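Local coordinates for single-stranded DNA-binding protein (Thermus aquaticus, PDB 2FXQ) that binds single-stranded DNA and probably recruits partner proteins to their sites of action in DNA replication, recombination and repair, at residues R21-P24 with A28-D31; V131-N136 with H172-Q177; L155-N160 with L195-R200. All blocks are in the same frame, centred on the assembly; numbering follows the deposited sequence.

Interaction 1 of 3, residues R21-P24 with A28-D31; sequences RYTP and AILD
Ile29 meets Arg21 through its backbone and Thr23 through its side chain. The strands 21-22 and 28-41 form a beta hairpin here, with three residues between segments 21-24 and 28-31. Arg21 and Ile29 are an antiparallel hydrogen-bonded pair. Arg21 N donates to Ile29 O at 2.8 Å, and the bond is nearly straight at 174°. Ile29 N returns a bond to Arg21 O, also 2.8 Å, but this one is more bent, at 153°. The next pair, Tyr22 with Ala28, is non-hydrogen-bonded. There the Ala28 CA–H points to Arg21 O, with CA and O 3.6 Å apart. The Tyr22 ring comes obliquely past Ala28, its CD2 4.0 Å from Ala28 CA.

On the face that carries Arg21 and Ile29, Ile29 has the largest area buried by the contact. Its CG1 lies beside the backbone N, anti to the carbonyl carbon (chi1 -66°), and the branch then extends so that CD1 meets Thr23 CG2 at 3.6 Å. The two side chains cross at about a right angle. Arg21 adds only its CB, 4.0 Å from Ile29 O, and its guanidinium group extends off to the side, clear of segment 28-31. Thr23 OG1 makes weak hydrogen bonds to Gly25 N and Leu27 N, which tie it to the turn. Beyond the hairpin, Ala28 rests on Ala63 and Glu64 of helix 61-66, and Ile29 touches Arg57 and Leu59 of strand 47-59.

The contact is mainly a surface one. Its chemistry is mostly that of the backbone: two reciprocal N-H to carbonyl hydrogen bonds between Arg21 and Ile29 set the register, while one methyl-to-methyl contact beside the turn adds a small apolar patch.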
loop_
_atom_site.group_PDB
_atom_site.type_symbol
_atom_site.label_atom_id
_atom_site.label_comp_id
_atom_site.label_asym_id
_atom_site.label_seq_id
_atom_site.Cartn_x
_atom_site.Cartn_y
_atom_site.Cartn_z
ATOM N N ARG A 21 -0.738 -2.622 -29.237
ATOM C CA ARG A 21 -0.859 -3.814 -30.121
ATOM C C ARG A 21 -2.317 -4.314 -29.969
ATOM O O ARG A 21 -3.096 -3.768 -29.173
ATOM C CB ARG A 21 0.097 -4.914 -29.659
ATOM C CG ARG A 21 1.572 -4.588 -29.870
ATOM C CD ARG A 21 2.482 -5.822 -29.935
ATOM N NE ARG A 21 3.054 -6.046 -31.275
ATOM C CZ ARG A 21 3.748 -7.131 -31.643
ATOM N NH1 ARG A 21 3.970 -8.123 -30.789
ATOM N NH2 ARG A 21 4.224 -7.228 -32.875
ATOM N N TYR A 22 -2.697 -5.339 -30.725
ATOM C CA TYR A 22 -4.107 -5.803 -30.725
ATOM C C TYR A 22 -4.153 -7.305 -30.747
ATOM O O TYR A 22 -3.346 -7.952 -31.426
ATOM C CB TYR A 22 -4.856 -5.287 -31.955
ATOM C CG TYR A 22 -4.880 -3.811 -32.017
ATOM C CD1 TYR A 22 -3.849 -3.093 -32.696
ATOM C CD2 TYR A 22 -5.877 -3.097 -31.362
ATOM C CE1 TYR A 22 -3.857 -1.707 -32.735
ATOM C CE2 TYR A 22 -5.900 -1.708 -31.396
ATOM C CZ TYR A 22 -4.881 -1.017 -32.088
ATOM O OH TYR A 22 -4.901 0.354 -32.119
ATOM N N THR A 23 -5.097 -7.883 -30.029
ATOM C CA THR A 23 -5.372 -9.296 -30.245
ATOM C C THR A 23 -5.986 -9.492 -31.647
ATOM O O THR A 23 -6.407 -8.522 -32.287
ATOM C CB THR A 23 -6.330 -9.839 -29.191
ATOM O OG1 THR A 23 -7.658 -9.329 -29.430
ATOM C CG2 THR A 23 -5.945 -9.365 -27.794
ATOM N N PRO A 24 -6.060 -10.735 -32.122
ATOM C CA PRO A 24 -6.707 -11.003 -33.426
ATOM C C PRO A 24 -8.185 -10.575 -33.443
ATOM O O PRO A 24 -8.716 -10.367 -34.519
ATOM C CB PRO A 24 -6.577 -12.523 -33.602
ATOM C CG PRO A 24 -5.463 -12.929 -32.622
ATOM C CD PRO A 24 -5.548 -11.960 -31.458
ATOM N N ALA A 28 -7.389 -4.044 -27.516
ATOM C CA ALA A 28 -6.162 -3.277 -27.386
ATOM C C ALA A 28 -5.306 -3.837 -26.275
ATOM O O ALA A 28 -5.823 -4.155 -25.215
ATOM C CB ALA A 28 -6.512 -1.803 -27.049
ATOM N N ILE A 29 -3.992 -3.857 -26.493
ATOM C CA ILE A 29 -3.003 -4.331 -25.508
ATOM C C ILE A 29 -1.945 -3.241 -25.469
ATOM O O ILE A 29 -1.384 -2.879 -26.541
ATOM C CB ILE A 29 -2.346 -5.643 -25.978
ATOM C CG1 ILE A 29 -3.324 -6.773 -26.020
ATOM C CG2 ILE A 29 -1.299 -6.158 -24.963
ATOM C CD1 ILE A 29 -2.783 -7.936 -26.901
ATOM N N LEU A 30 -1.659 -2.736 -24.263
ATOM C CA LEU A 30 -0.562 -1.783 -24.085
ATOM C C LEU A 30 0.349 -2.348 -22.996
ATOM O O LEU A 30 -0.043 -2.430 -21.848
ATOM C CB LEU A 30 -1.084 -0.408 -23.679
ATOM C CG LEU A 30 -0.005 0.728 -23.729
ATOM C CD1 LEU A 30 0.439 0.972 -25.210
ATOM C CD2 LEU A 30 -0.570 2.010 -23.148
ATOM N N ASP A 31 1.517 -2.842 -23.395
ATOM C CA ASP A 31 2.457 -3.422 -22.449
ATOM C C ASP A 31 3.467 -2.379 -22.033
ATOM O O ASP A 31 4.092 -1.782 -22.899
ATOM C CB ASP A 31 3.172 -4.596 -23.087
ATOM C CG ASP A 31 2.342 -5.852 -23.101
ATOM O OD1 ASP A 31 1.484 -6.060 -22.218
ATOM O OD2 ASP A 31 2.486 -6.719 -23.971
#

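Interaction 2 of 3, residues V131-N136 with H172-Q177; sequences VILMGN and HFLEVQ
Leu133, Leu174 and Val176 meet inside the second OB barrel of the chain. Strands 129-137 and 171-179 are not neighbours in the barrel wall. Strand 151-160 lies between them and pairs with both. The CA atoms of Leu133 and Leu174 are 9.0 Å apart, too far for backbone pairing, so side chains alone bridge the distance.

Leu133 points toward the other strand and divides its two methyl groups between two partners. CD2 touches Leu174 CD1 at 3.8 Å. CD1 touches Val176 CG2 at 3.7 Å. The two partners are alternate residues of one strand, so both send their side chains to the same, inner face. The first torsion of Leu133 sets CG anti to the carbonyl carbon (chi1 -58°), and the fork at its end then reaches both partners. Leu133 and Leu174 cross obliquely, while Leu133 and Val176 run antiparallel, side by side. Val176 uses CG2, the branch beside its backbone N. All three residues are buried, and the contacts are purely apolar.

Neighbouring strands complete the surroundings. Leu133 also packs on Leu157 of strand 151-160, and Val176 rests on Val197, Val219 and Ala221. The backbones of Leu133 and Val197 are hydrogen-bonded, which places strand 194-207 on the other edge of strand 129-137. Residues that alternate with Leu133 face the outside of the barrel: Ile132 packs on Glu79 of the second subunit, and Met134 on Asp105 of the second subunit.

A branched aliphatic residue of strand 129-137 thus reaches past the intervening strand 151-160 to the side chains of strand 171-179. This is the hydrophobic core of a closed five-stranded barrel, as expected of the OB fold of single-stranded DNA-binding proteins.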
loop_
_atom_site.group_PDB
_atom_site.type_symbol
_atom_site.label_atom_id
_atom_site.label_comp_id
_atom_site.label_asym_id
_atom_site.label_seq_id
_atom_site.Cartn_x
_atom_site.Cartn_y
_atom_site.Cartn_z
ATOM N N VAL A 131 2.922 -5.341 -2.706
ATOM C CA VAL A 131 1.967 -6.322 -3.090
ATOM C C VAL A 131 1.206 -6.756 -1.814
ATOM O O VAL A 131 1.812 -6.865 -0.749
ATOM C CB VAL A 131 2.767 -7.580 -3.623
ATOM C CG1 VAL A 131 1.776 -8.720 -3.895
ATOM C CG2 VAL A 131 3.590 -7.219 -4.940
ATOM N N ILE A 132 -0.125 -6.953 -1.929
ATOM C CA ILE A 132 -0.907 -7.502 -0.814
ATOM C C ILE A 132 -1.548 -8.780 -1.369
ATOM O O ILE A 132 -2.272 -8.733 -2.389
ATOM C CB ILE A 132 -1.954 -6.529 -0.330
ATOM C CG1 ILE A 132 -1.258 -5.253 0.197
ATOM C CG2 ILE A 132 -2.788 -7.206 0.843
ATOM C CD1 ILE A 132 -2.314 -4.122 0.697
ATOM N N LEU A 133 -1.292 -9.927 -0.708
ATOM C CA LEU A 133 -1.926 -11.158 -1.145
ATOM C C LEU A 133 -2.610 -11.764 0.068
ATOM O O LEU A 133 -2.081 -11.703 1.184
ATOM C CB LEU A 133 -0.881 -12.218 -1.619
ATOM C CG LEU A 133 0.074 -11.821 -2.759
ATOM C CD1 LEU A 133 1.131 -12.917 -3.082
ATOM C CD2 LEU A 133 -0.747 -11.457 -4.020
ATOM N N MET A 134 -3.735 -12.426 -0.150
ATOM C CA MET A 134 -4.256 -13.261 0.934
ATOM C C MET A 134 -4.736 -14.526 0.269
ATOM O O MET A 134 -5.509 -14.474 -0.741
ATOM C CB MET A 134 -5.434 -12.600 1.638
ATOM C CG MET A 134 -5.745 -13.359 3.057
ATOM S SD MET A 134 -6.954 -12.420 3.922
ATOM C CE MET A 134 -6.042 -11.370 4.937
ATOM N N GLY A 135 -4.335 -15.669 0.827
ATOM C CA GLY A 135 -4.735 -16.942 0.198
ATOM C C GLY A 135 -4.422 -18.113 1.134
ATOM O O GLY A 135 -4.436 -17.931 2.353
ATOM N N ASN A 136 -4.192 -19.291 0.583
ATOM C CA ASN A 136 -3.945 -20.507 1.429
ATOM C C ASN A 136 -2.766 -21.211 0.873
ATOM O O ASN A 136 -2.603 -21.266 -0.356
ATOM C CB ASN A 136 -5.135 -21.450 1.409
ATOM C CG ASN A 136 -6.356 -20.821 2.131
ATOM O OD1 ASN A 136 -7.128 -20.075 1.528
ATOM N ND2 ASN A 136 -6.464 -21.074 3.419
ATOM N N HIS A 172 -5.874 -18.628 -8.499
ATOM C CA HIS A 172 -4.535 -18.277 -8.978
ATOM C C HIS A 172 -3.474 -18.863 -8.041
ATOM O O HIS A 172 -3.669 -18.854 -6.827
ATOM C CB HIS A 172 -4.343 -16.770 -8.928
ATOM C CG HIS A 172 -4.798 -16.046 -10.151
ATOM N ND1 HIS A 172 -5.982 -16.337 -10.798
ATOM C CD2 HIS A 172 -4.244 -15.007 -10.821
ATOM C CE1 HIS A 172 -6.122 -15.529 -11.833
ATOM N NE2 HIS A 172 -5.085 -14.708 -11.866
ATOM N N PHE A 173 -2.348 -19.300 -8.602
ATOM C CA PHE A 173 -1.240 -19.821 -7.817
ATOM C C PHE A 173 0.017 -18.919 -7.879
ATOM O O PHE A 173 0.563 -18.646 -8.953
ATOM C CB PHE A 173 -0.990 -21.288 -8.183
ATOM C CG PHE A 173 -2.235 -22.133 -8.102
ATOM C CD1 PHE A 173 -3.132 -22.195 -9.189
ATOM C CD2 PHE A 173 -2.570 -22.816 -6.932
ATOM C CE1 PHE A 173 -4.332 -22.960 -9.121
ATOM C CE2 PHE A 173 -3.762 -23.596 -6.859
ATOM C CZ PHE A 173 -4.646 -23.656 -7.963
ATOM N N LEU A 174 0.463 -18.423 -6.713
ATOM C CA LEU A 174 1.515 -17.409 -6.666
ATOM C C LEU A 174 2.629 -17.849 -5.674
ATOM O O LEU A 174 2.340 -18.448 -4.656
ATOM C CB LEU A 174 0.909 -16.062 -6.225
ATOM C CG LEU A 174 -0.053 -15.438 -7.240
ATOM C CD1 LEU A 174 -0.727 -14.212 -6.626
ATOM C CD2 LEU A 174 0.600 -15.115 -8.614
ATOM N N GLU A 175 3.887 -17.609 -6.001
ATOM C CA GLU A 175 5.005 -18.077 -5.150
ATOM C C GLU A 175 5.449 -16.845 -4.325
ATOM O O GLU A 175 5.470 -15.713 -4.844
ATOM C CB GLU A 175 6.164 -18.618 -5.996
ATOM C CG GLU A 175 5.851 -19.885 -6.779
ATOM C CD GLU A 175 5.446 -21.056 -5.893
ATOM O OE1 GLU A 175 4.647 -21.943 -6.344
ATOM O OE2 GLU A 175 5.939 -21.093 -4.742
ATOM N N VAL A 176 5.752 -17.054 -3.045
ATOM C CA VAL A 176 6.225 -15.937 -2.191
ATOM C C VAL A 176 7.514 -16.400 -1.526
ATOM O O VAL A 176 7.629 -17.564 -1.126
ATOM C CB VAL A 176 5.147 -15.630 -1.125
ATOM C CG1 VAL A 176 5.616 -14.573 -0.079
ATOM C CG2 VAL A 176 3.888 -15.077 -1.817
ATOM N N GLN A 177 8.486 -15.508 -1.384
ATOM C CA GLN A 177 9.738 -15.894 -0.717
ATOM C C GLN A 177 9.836 -15.029 0.527
ATOM O O GLN A 177 9.478 -13.841 0.506
ATOM C CB GLN A 177 10.915 -15.608 -1.682
ATOM C CG GLN A 177 12.234 -16.113 -1.168
ATOM C CD GLN A 177 13.332 -15.975 -2.219
ATOM O OE1 GLN A 177 14.003 -16.956 -2.550
ATOM N NE2 GLN A 177 13.498 -14.771 -2.747
#

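Interaction 3 of 3, residues L155-N160 with L195-R200; sequences LGLAVN and LLVIGR
Leu155, Leu157, Leu195 and Val197 interlock across the inside of the barrel. The strand segments 155-160 and 195-200 run at 103° to each other, and their axes come no closer than 9.5 Å. Strand 129-137 pairs with both, so these two sit on its two edges. The closest CA atoms, those of Leu157 and Leu195, are 8.1 Å apart, and leucine and valine branches bridge the gap.

The shapes fit like offset teeth. Leu195 enters the notch between Leu155 and Leu157. Its base meets one wall of the notch, with CB 3.9 Å from Leu157 CD2. Its tip meets the other, with CD2 3.8 Å from Leu155 CD1. It crosses both leucines at about a right angle. In turn the fork of Leu157 straddles the step between Leu195 and Val197. One prong, CD2, lies against the base of Leu195. The other, CD1, is 4.1 Å from Val197 CG2, and these two side chains pass alongside, pointing opposite ways. The first torsion of Leu157 is off-staggered and probably somewhat strained (chi1 -110°); it goes with the reach of the two prongs to Leu195 and Val197. Leu195 has CG anti to its backbone N (chi1 -171°), which carries CD2 out to Leu155.

Other parts of the wall close in around this group. Leu155 also touches Pro141, Leu195 touches Leu189, and Val197 rests on Ala221 and Leu224 of strand 213-225. On the outer side of strand 194-207, Leu196 packs on Phe77 of the second subunit, and Ile198 on Leu128 of the second subunit.

All four touching residues are buried, and only carbon atoms meet. The contact therefore depends on close fit and on shielding from water, with direction and register left to the backbone pairing of the intervening strand.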
loop_
_atom_site.group_PDB
_atom_site.type_symbol
_atom_site.label_atom_id
_atom_site.label_comp_id
_atom_site.label_asym_id
_atom_site.label_seq_id
_atom_site.Cartn_x
_atom_site.Cartn_y
_atom_site.Cartn_z
ATOM N N LEU A 155 7.021 -20.104 -0.459
ATOM C CA LEU A 155 5.695 -20.500 -0.020
ATOM C C LEU A 155 4.858 -20.500 -1.296
ATOM O O LEU A 155 4.979 -19.557 -2.092
ATOM C CB LEU A 155 5.147 -19.423 0.967
ATOM C CG LEU A 155 5.949 -19.195 2.241
ATOM C CD1 LEU A 155 5.445 -17.946 3.142
ATOM C CD2 LEU A 155 5.969 -20.450 3.095
ATOM N N GLY A 156 4.020 -21.512 -1.480
ATOM C CA GLY A 156 3.058 -21.494 -2.607
ATOM C C GLY A 156 1.698 -21.078 -2.105
ATOM O O GLY A 156 1.198 -21.640 -1.123
ATOM N N LEU A 157 1.098 -20.086 -2.758
ATOM C CA LEU A 157 -0.177 -19.577 -2.299
ATOM C C LEU A 157 -1.233 -19.682 -3.397
ATOM O O LEU A 157 -0.984 -19.244 -4.555
ATOM C CB LEU A 157 -0.046 -18.069 -1.951
ATOM C CG LEU A 157 -0.070 -17.336 -0.614
ATOM C CD1 LEU A 157 -0.610 -15.847 -0.801
ATOM C CD2 LEU A 157 -0.784 -18.110 0.500
ATOM N N ALA A 158 -2.390 -20.211 -3.016
ATOM C CA ALA A 158 -3.608 -20.261 -3.858
ATOM C C ALA A 158 -4.480 -19.078 -3.418
ATOM O O ALA A 158 -4.893 -19.011 -2.243
ATOM C CB ALA A 158 -4.371 -21.560 -3.590
ATOM N N VAL A 159 -4.746 -18.165 -4.347
ATOM C CA VAL A 159 -5.593 -16.986 -4.095
ATOM C C VAL A 159 -6.905 -17.141 -4.957
ATOM O O VAL A 159 -6.827 -17.275 -6.183
ATOM C CB VAL A 159 -4.828 -15.729 -4.464
ATOM C CG1 VAL A 159 -5.668 -14.433 -4.199
ATOM C CG2 VAL A 159 -3.439 -15.706 -3.762
ATOM N N ASN A 160 -8.070 -17.176 -4.310
ATOM C CA ASN A 160 -9.345 -17.138 -5.022
ATOM C C ASN A 160 -9.778 -15.675 -5.212
ATOM O O ASN A 160 -10.147 -15.009 -4.259
ATOM C CB ASN A 160 -10.425 -17.946 -4.280
ATOM C CG ASN A 160 -10.022 -19.386 -4.026
ATOM O OD1 ASN A 160 -9.453 -20.056 -4.886
ATOM N ND2 ASN A 160 -10.316 -19.875 -2.818
ATOM N N LEU A 195 -2.973 -17.247 4.823
ATOM C CA LEU A 195 -1.838 -16.367 4.963
ATOM C C LEU A 195 -2.152 -15.023 4.321
ATOM O O LEU A 195 -2.567 -14.965 3.153
ATOM C CB LEU A 195 -0.627 -16.997 4.279
ATOM C CG LEU A 195 0.712 -16.294 4.509
ATOM C CD1 LEU A 195 1.053 -16.268 6.026
ATOM C CD2 LEU A 195 1.830 -16.978 3.663
ATOM N N LEU A 196 -1.852 -13.932 5.056
ATOM C CA LEU A 196 -1.820 -12.572 4.476
ATOM C C LEU A 196 -0.363 -12.158 4.242
ATOM O O LEU A 196 0.467 -12.300 5.153
ATOM C CB LEU A 196 -2.465 -11.614 5.503
ATOM C CG LEU A 196 -2.335 -10.080 5.200
ATOM C CD1 LEU A 196 -3.112 -9.745 3.903
ATOM C CD2 LEU A 196 -2.922 -9.265 6.348
ATOM N N VAL A 197 -0.025 -11.702 3.032
ATOM C CA VAL A 197 1.356 -11.307 2.771
ATOM C C VAL A 197 1.340 -9.825 2.413
ATOM O O VAL A 197 0.541 -9.428 1.564
ATOM C CB VAL A 197 1.808 -11.990 1.560
ATOM C CG1 VAL A 197 3.293 -11.613 1.139
ATOM C CG2 VAL A 197 1.680 -13.584 1.745
ATOM N N ILE A 198 2.252 -9.046 3.001
ATOM C CA ILE A 198 2.481 -7.695 2.531
ATOM C C ILE A 198 3.916 -7.777 1.996
ATOM O O ILE A 198 4.808 -8.173 2.735
ATOM C CB ILE A 198 2.355 -6.590 3.651
ATOM C CG1 ILE A 198 1.108 -6.747 4.592
ATOM C CG2 ILE A 198 2.551 -5.142 3.017
ATOM C CD1 ILE A 198 -0.245 -6.467 3.996
ATOM N N GLY A 199 4.130 -7.471 0.729
ATOM C CA GLY A 199 5.477 -7.648 0.227
ATOM C C GLY A 199 5.756 -6.717 -0.932
ATOM O O GLY A 199 5.131 -5.688 -1.052
ATOM N N ARG A 200 6.673 -7.125 -1.790
ATOM C CA ARG A 200 7.052 -6.290 -2.921
ATOM C C ARG A 200 7.438 -7.240 -4.032
ATOM O O ARG A 200 7.780 -8.400 -3.782
ATOM C CB ARG A 200 8.229 -5.379 -2.528
ATOM C CG ARG A 200 9.472 -6.074 -2.029
ATOM C CD ARG A 200 10.542 -5.005 -1.709
ATOM N NE ARG A 200 11.721 -5.637 -1.150
ATOM C CZ ARG A 200 12.787 -4.966 -0.716
ATOM N NH1 ARG A 200 12.851 -3.643 -0.810
ATOM N NH2 ARG A 200 13.818 -5.622 -0.246
#

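From the N terminus, interaction 1 comes first. It closes a short turn of three residues and forms a hairpin within the first OB domain. The other two lie in the second, with the centre of interaction 2 about 27 Å from that of interaction 1. Interaction 2 opens at 131-136, interaction 3 opens at 155-160, interaction 2 closes at 172-177, and interaction 3 closes at 195-200. The two therefore cross along the chain. Their centres are 2 Å apart. Probable backbone hydrogen bonds between strands 151-160 and 171-179, Leu155 N to Val176 O and Leu174 N to Leu157 O, join them, so four strands of one barrel are tied around a shared core.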